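Local structure of DR2417 (4XWW) at residues K177-V182 with T219-E224; D201-L206 with N392-K397. The protein probably trims and matures RNA as a metal-dependent 5'-3' exonuclease, and possibly endonuclease, of the RNase J branch of the metallo-beta-lactamase superfamily. One frame throughout, in Å; residues are numbered along the deposited sequence.

Contact 1 of 2, residues K177-V182 with T219-E224; sequences KIDPDV and TPSEAE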
# COMPACT_ATOMS: atom_id res chain seq x y z
N LYS A 177 -3.38 24.13 -8.41
CA LYS A 177 -4.67 23.82 -9.00
C LYS A 177 -5.24 25.15 -9.47
O LYS A 177 -4.66 26.20 -9.17
CB LYS A 177 -5.61 23.16 -7.98
CG LYS A 177 -5.94 24.14 -6.84
CD LYS A 177 -6.79 23.53 -5.71
CE LYS A 177 -8.14 23.09 -6.21
NZ LYS A 177 -9.09 22.96 -5.03
N ILE A 178 -6.36 25.14 -10.19
CA ILE A 178 -7.00 26.42 -10.50
C ILE A 178 -8.32 26.45 -9.76
O ILE A 178 -9.36 26.08 -10.30
CB ILE A 178 -7.22 26.63 -12.02
CG1 ILE A 178 -5.90 26.40 -12.76
CG2 ILE A 178 -7.70 28.10 -12.28
CD1 ILE A 178 -6.00 26.49 -14.29
N ASP A 179 -8.26 26.93 -8.53
CA ASP A 179 -9.45 27.02 -7.70
C ASP A 179 -10.09 28.39 -7.82
O ASP A 179 -9.48 29.41 -7.48
CB ASP A 179 -9.11 26.73 -6.24
CG ASP A 179 -10.34 26.36 -5.41
OD1 ASP A 179 -11.44 26.88 -5.69
OD2 ASP A 179 -10.19 25.56 -4.47
N PRO A 180 -11.33 28.44 -8.32
CA PRO A 180 -11.97 29.75 -8.50
C PRO A 180 -12.34 30.44 -7.18
O PRO A 180 -12.59 31.65 -7.18
CB PRO A 180 -13.22 29.43 -9.33
CG PRO A 180 -13.44 27.98 -9.20
CD PRO A 180 -12.11 27.34 -8.93
N ASP A 181 -12.37 29.69 -6.08
CA ASP A 181 -12.73 30.26 -4.78
C ASP A 181 -12.33 29.32 -3.65
O ASP A 181 -13.00 28.32 -3.42
CB ASP A 181 -14.24 30.55 -4.73
CG ASP A 181 -14.68 31.13 -3.38
OD1 ASP A 181 -13.81 31.54 -2.58
OD2 ASP A 181 -15.91 31.19 -3.16
N VAL A 182 -11.23 29.62 -2.97
CA VAL A 182 -10.79 28.74 -1.89
C VAL A 182 -11.68 28.90 -0.66
O VAL A 182 -11.60 28.11 0.28
CB VAL A 182 -9.32 28.97 -1.51
CG1 VAL A 182 -8.42 28.47 -2.63
CG2 VAL A 182 -9.04 30.44 -1.21
N THR A 219 -10.32 19.70 -10.84
CA THR A 219 -10.26 19.38 -9.41
C THR A 219 -11.34 20.19 -8.70
O THR A 219 -11.56 21.35 -9.05
CB THR A 219 -8.86 19.68 -8.82
OG1 THR A 219 -7.89 18.86 -9.48
CG2 THR A 219 -8.80 19.42 -7.32
N PRO A 220 -12.04 19.59 -7.73
CA PRO A 220 -13.09 20.37 -7.05
C PRO A 220 -12.55 21.54 -6.26
O PRO A 220 -11.40 21.51 -5.84
CB PRO A 220 -13.74 19.34 -6.09
CG PRO A 220 -13.37 18.01 -6.65
CD PRO A 220 -12.04 18.17 -7.30
N SER A 221 -13.39 22.56 -6.09
CA SER A 221 -13.06 23.77 -5.34
C SER A 221 -13.13 23.58 -3.83
O SER A 221 -14.02 22.86 -3.33
CB SER A 221 -14.03 24.88 -5.74
OG SER A 221 -13.82 26.04 -4.98
N GLU A 222 -12.26 24.27 -3.08
CA GLU A 222 -12.38 24.26 -1.63
C GLU A 222 -13.72 24.85 -1.16
O GLU A 222 -14.22 24.49 -0.09
CB GLU A 222 -11.23 24.98 -0.95
CG GLU A 222 -9.92 24.22 -1.00
CD GLU A 222 -9.93 22.92 -0.21
OE1 GLU A 222 -10.61 22.84 0.84
OE2 GLU A 222 -9.22 21.97 -0.62
N ALA A 223 -14.34 25.71 -1.97
CA ALA A 223 -15.61 26.27 -1.54
C ALA A 223 -16.69 25.18 -1.54
O ALA A 223 -17.56 25.17 -0.67
CB ALA A 223 -16.01 27.47 -2.42
N GLU A 224 -16.62 24.26 -2.50
CA GLU A 224 -17.57 23.16 -2.55
C GLU A 224 -17.35 22.19 -1.39
O GLU A 224 -18.29 21.73 -0.76
CB GLU A 224 -17.47 22.39 -3.87
CG GLU A 224 -18.55 21.33 -3.99
CD GLU A 224 -18.20 20.20 -4.93
OE1 GLU A 224 -17.40 20.42 -5.86
OE2 GLU A 224 -18.73 19.09 -4.73
O HOH W 1 -7.77 22.03 -2.75
O HOH W 2 -11.15 24.07 -8.14

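Contact 2 of 2, residues D201-L206 with N392-K397; sequences DGVLLL and NLTRPK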
# COMPACT_ATOMS: atom_id res chain seq x y z
N ASP A 201 3.69 37.41 -24.46
CA ASP A 201 5.07 37.87 -24.46
C ASP A 201 5.99 36.85 -25.11
O ASP A 201 6.96 37.20 -25.79
CB ASP A 201 5.56 38.15 -23.04
CG ASP A 201 4.97 39.42 -22.45
OD1 ASP A 201 4.51 40.28 -23.23
OD2 ASP A 201 4.97 39.55 -21.21
N GLY A 202 5.65 35.58 -24.88
CA GLY A 202 6.41 34.43 -25.36
C GLY A 202 6.94 33.63 -24.18
O GLY A 202 7.70 34.14 -23.37
N VAL A 203 6.51 32.37 -24.05
CA VAL A 203 7.10 31.45 -23.09
C VAL A 203 7.98 30.46 -23.86
O VAL A 203 7.49 29.69 -24.68
CB VAL A 203 6.01 30.69 -22.28
CG1 VAL A 203 6.63 29.59 -21.39
CG2 VAL A 203 5.17 31.66 -21.45
N LEU A 204 9.30 30.50 -23.63
CA LEU A 204 10.20 29.53 -24.26
C LEU A 204 10.03 28.12 -23.69
O LEU A 204 9.96 27.12 -24.43
CB LEU A 204 11.65 29.97 -24.10
CG LEU A 204 12.71 29.04 -24.71
CD1 LEU A 204 12.53 28.96 -26.22
CD2 LEU A 204 14.09 29.56 -24.39
N LEU A 205 9.98 28.03 -22.37
CA LEU A 205 9.86 26.75 -21.69
C LEU A 205 8.79 26.81 -20.62
O LEU A 205 8.81 27.70 -19.77
CB LEU A 205 11.19 26.33 -21.08
CG LEU A 205 11.15 25.09 -20.18
CD1 LEU A 205 10.82 23.86 -21.00
CD2 LEU A 205 12.49 24.94 -19.49
N LEU A 206 7.88 25.85 -20.65
CA LEU A 206 6.93 25.67 -19.56
C LEU A 206 7.33 24.46 -18.69
O LEU A 206 7.63 23.37 -19.21
CB LEU A 206 5.51 25.47 -20.10
CG LEU A 206 4.47 25.02 -19.06
CD1 LEU A 206 4.16 26.18 -18.08
CD2 LEU A 206 3.20 24.54 -19.74
N ASN A 392 -2.64 25.94 -22.81
CA ASN A 392 -3.27 26.77 -23.84
C ASN A 392 -2.96 28.26 -23.66
O ASN A 392 -2.83 28.99 -24.64
CB ASN A 392 -4.79 26.57 -23.85
CG ASN A 392 -5.22 25.23 -24.46
OD1 ASN A 392 -4.54 24.68 -25.33
ND2 ASN A 392 -6.36 24.72 -24.02
N LEU A 393 -2.86 28.70 -22.42
CA LEU A 393 -2.59 30.11 -22.13
C LEU A 393 -1.13 30.48 -22.40
O LEU A 393 -0.84 31.59 -22.87
CB LEU A 393 -2.95 30.41 -20.67
CG LEU A 393 -4.43 30.56 -20.34
CD1 LEU A 393 -4.59 30.79 -18.85
CD2 LEU A 393 -5.04 31.75 -21.12
N THR A 394 -0.21 29.57 -22.09
CA THR A 394 1.22 29.86 -22.22
C THR A 394 1.77 29.59 -23.61
O THR A 394 2.76 30.22 -24.02
CB THR A 394 2.05 29.09 -21.20
OG1 THR A 394 1.72 27.70 -21.26
CG2 THR A 394 1.79 29.61 -19.80
N ARG A 395 1.14 28.67 -24.34
CA ARG A 395 1.58 28.37 -25.71
C ARG A 395 3.09 28.19 -25.81
O ARG A 395 3.75 28.85 -26.62
CB ARG A 395 1.14 29.49 -26.68
CG ARG A 395 -0.32 29.38 -27.11
CD ARG A 395 -1.04 30.73 -27.04
NE ARG A 395 -0.37 31.79 -27.79
CZ ARG A 395 -0.47 33.08 -27.50
NH1 ARG A 395 -1.21 33.47 -26.46
NH2 ARG A 395 0.17 33.99 -28.23
N PRO A 396 3.67 27.30 -24.98
CA PRO A 396 5.12 27.26 -24.86
C PRO A 396 5.80 26.59 -26.05
O PRO A 396 5.24 25.68 -26.67
CB PRO A 396 5.33 26.43 -23.59
CG PRO A 396 4.22 25.45 -23.66
CD PRO A 396 3.03 26.22 -24.20
N LYS A 397 7.01 27.02 -26.36
CA LYS A 397 7.76 26.35 -27.41
C LYS A 397 8.22 24.99 -26.92
O LYS A 397 8.12 24.00 -27.65
CB LYS A 397 8.95 27.19 -27.86
CG LYS A 397 9.72 26.59 -29.04
CD LYS A 397 10.67 27.63 -29.67
CE LYS A 397 11.31 27.09 -30.95
NZ LYS A 397 12.37 27.98 -31.51
O HOH W 3 4.22 31.93 -25.82

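Contact 1 of 2, residues K177-V182 with T219-E224
Thr219 meets Lys177 through its methyl group: CG2 lies 3.9 Å from CE of Lys177, and the two side chains cross at about a right angle. The hydroxyl of Thr219 is engaged elsewhere, with His381 O and Ser383 OG. At Pro220 it is the backbone that counts, since its carbonyl O accepts from Lys177 NZ at 2.8 Å, in the plane of the carbonyl. Ser221 is the N-cap of helix 222-234, an example of side-chain capping of a helix N terminus. With OG anti to the backbone N (chi1 176°), the hydroxyl accepts from Ala223 N two residues on and still donates to Asp179 OD1, 2.6 Å from OG, on the syn side of the carboxylate. Glu222 sends its amide to the other oxygen, Asp179 OD2; N and OD2 are 2.8 Å apart, and the bond is nearly straight (173°), on the syn lone pair. Its carboxylate turns away, OE1 to Arg251 and OE2 to a water that also bonds Lys177 NZ. Ala223 ends the contact with CB 3.3 Å from Asp181 O and a weak bond from its N to that oxygen.

Asp179 is the hub. OD1 also accepts from Asp181 N at 3.0 Å, forming an Asx turn, while OD2 takes a salt bridge from Lys177 NZ, 2.9 Å away and arriving 47° above the carboxylate plane. Four bonds, two on each oxygen, fix the rotation of the group. Thr219 lies near Ser379, which binds UMP in this protein, and Glu222 near Ala378, predicted to bind substrate. A carboxylate held by a lysine and by a helix N-terminal amide would be expected to stay ionised, consistent with its holding the first turn of helix 222-234 against 177-182.

Contact 2 of 2, residues D201-L206 with N392-K397
Val203 and Pro396 lie side by side and point the same way, CG1 of the valine 4.1 Å from CB of the proline, in an example of how adjacent parallel strands, each entered from a helix, are paired. Leu206 reaches the same ring at a slant: its CB is 3.6 Å from Pro396 CB, and CD2 goes on to pass Thr394 OG1 at 3.8 Å, the leucine and threonine side chains crossing at about a right angle. With CG1 of Val203 anti to the backbone N (chi1 173°), Val203 CG2 is the branch beside that N, and it meets Thr394 CB at 4.0 Å. The threonine hydroxyl bonds back to Ile390 O in its own helix. Leu204 starts out away from the other segment, yet its CD1 comes round to CD of the extended Lys397 chain, whose NZ ends at Pro439 O and Asp440.

The backbones meet between these groups. Lys397 N donates to Val203 O at 3.2 Å, and CA of Pro396 adds a CH...O contact to that same oxygen. Just past helices 192-201 and 384-394, a water 2.9 Å from both Val203 N and Thr394 O links the two segments.

Gly202 and Arg395, both with positive phi, are the first residues to leave helical backbone angles, and the chain then runs on into strands 205-209 and 398-402. Val203 and Thr394 both fit between helix 192-201, at Ala198 and Val195, and Leu171 of strand 168-172.

How the contacts relate
From the N terminus, strand 168-172 leads into 177-182, then helix 192-201 leads into 201-206, before 219-224 and, much later, 392-397. Contact 1 closes a loop of 36 residues that contains helix 192-201 and strand 205-209; contact 2 starts inside that loop and closes a loop of its own, 185 residues long, so the two cross. Contact 1 ties the loop after strand 168-172 to the start of helix 222-234, and contact 2 joins the approaches to adjacent parallel strands of one sheet, across the long excursion that includes the beta-CASP domain. They do not touch, but helix 384-394 links them: its Glu386 bonds both Ile178 and Thr219, and its C-terminal end enters contact 2.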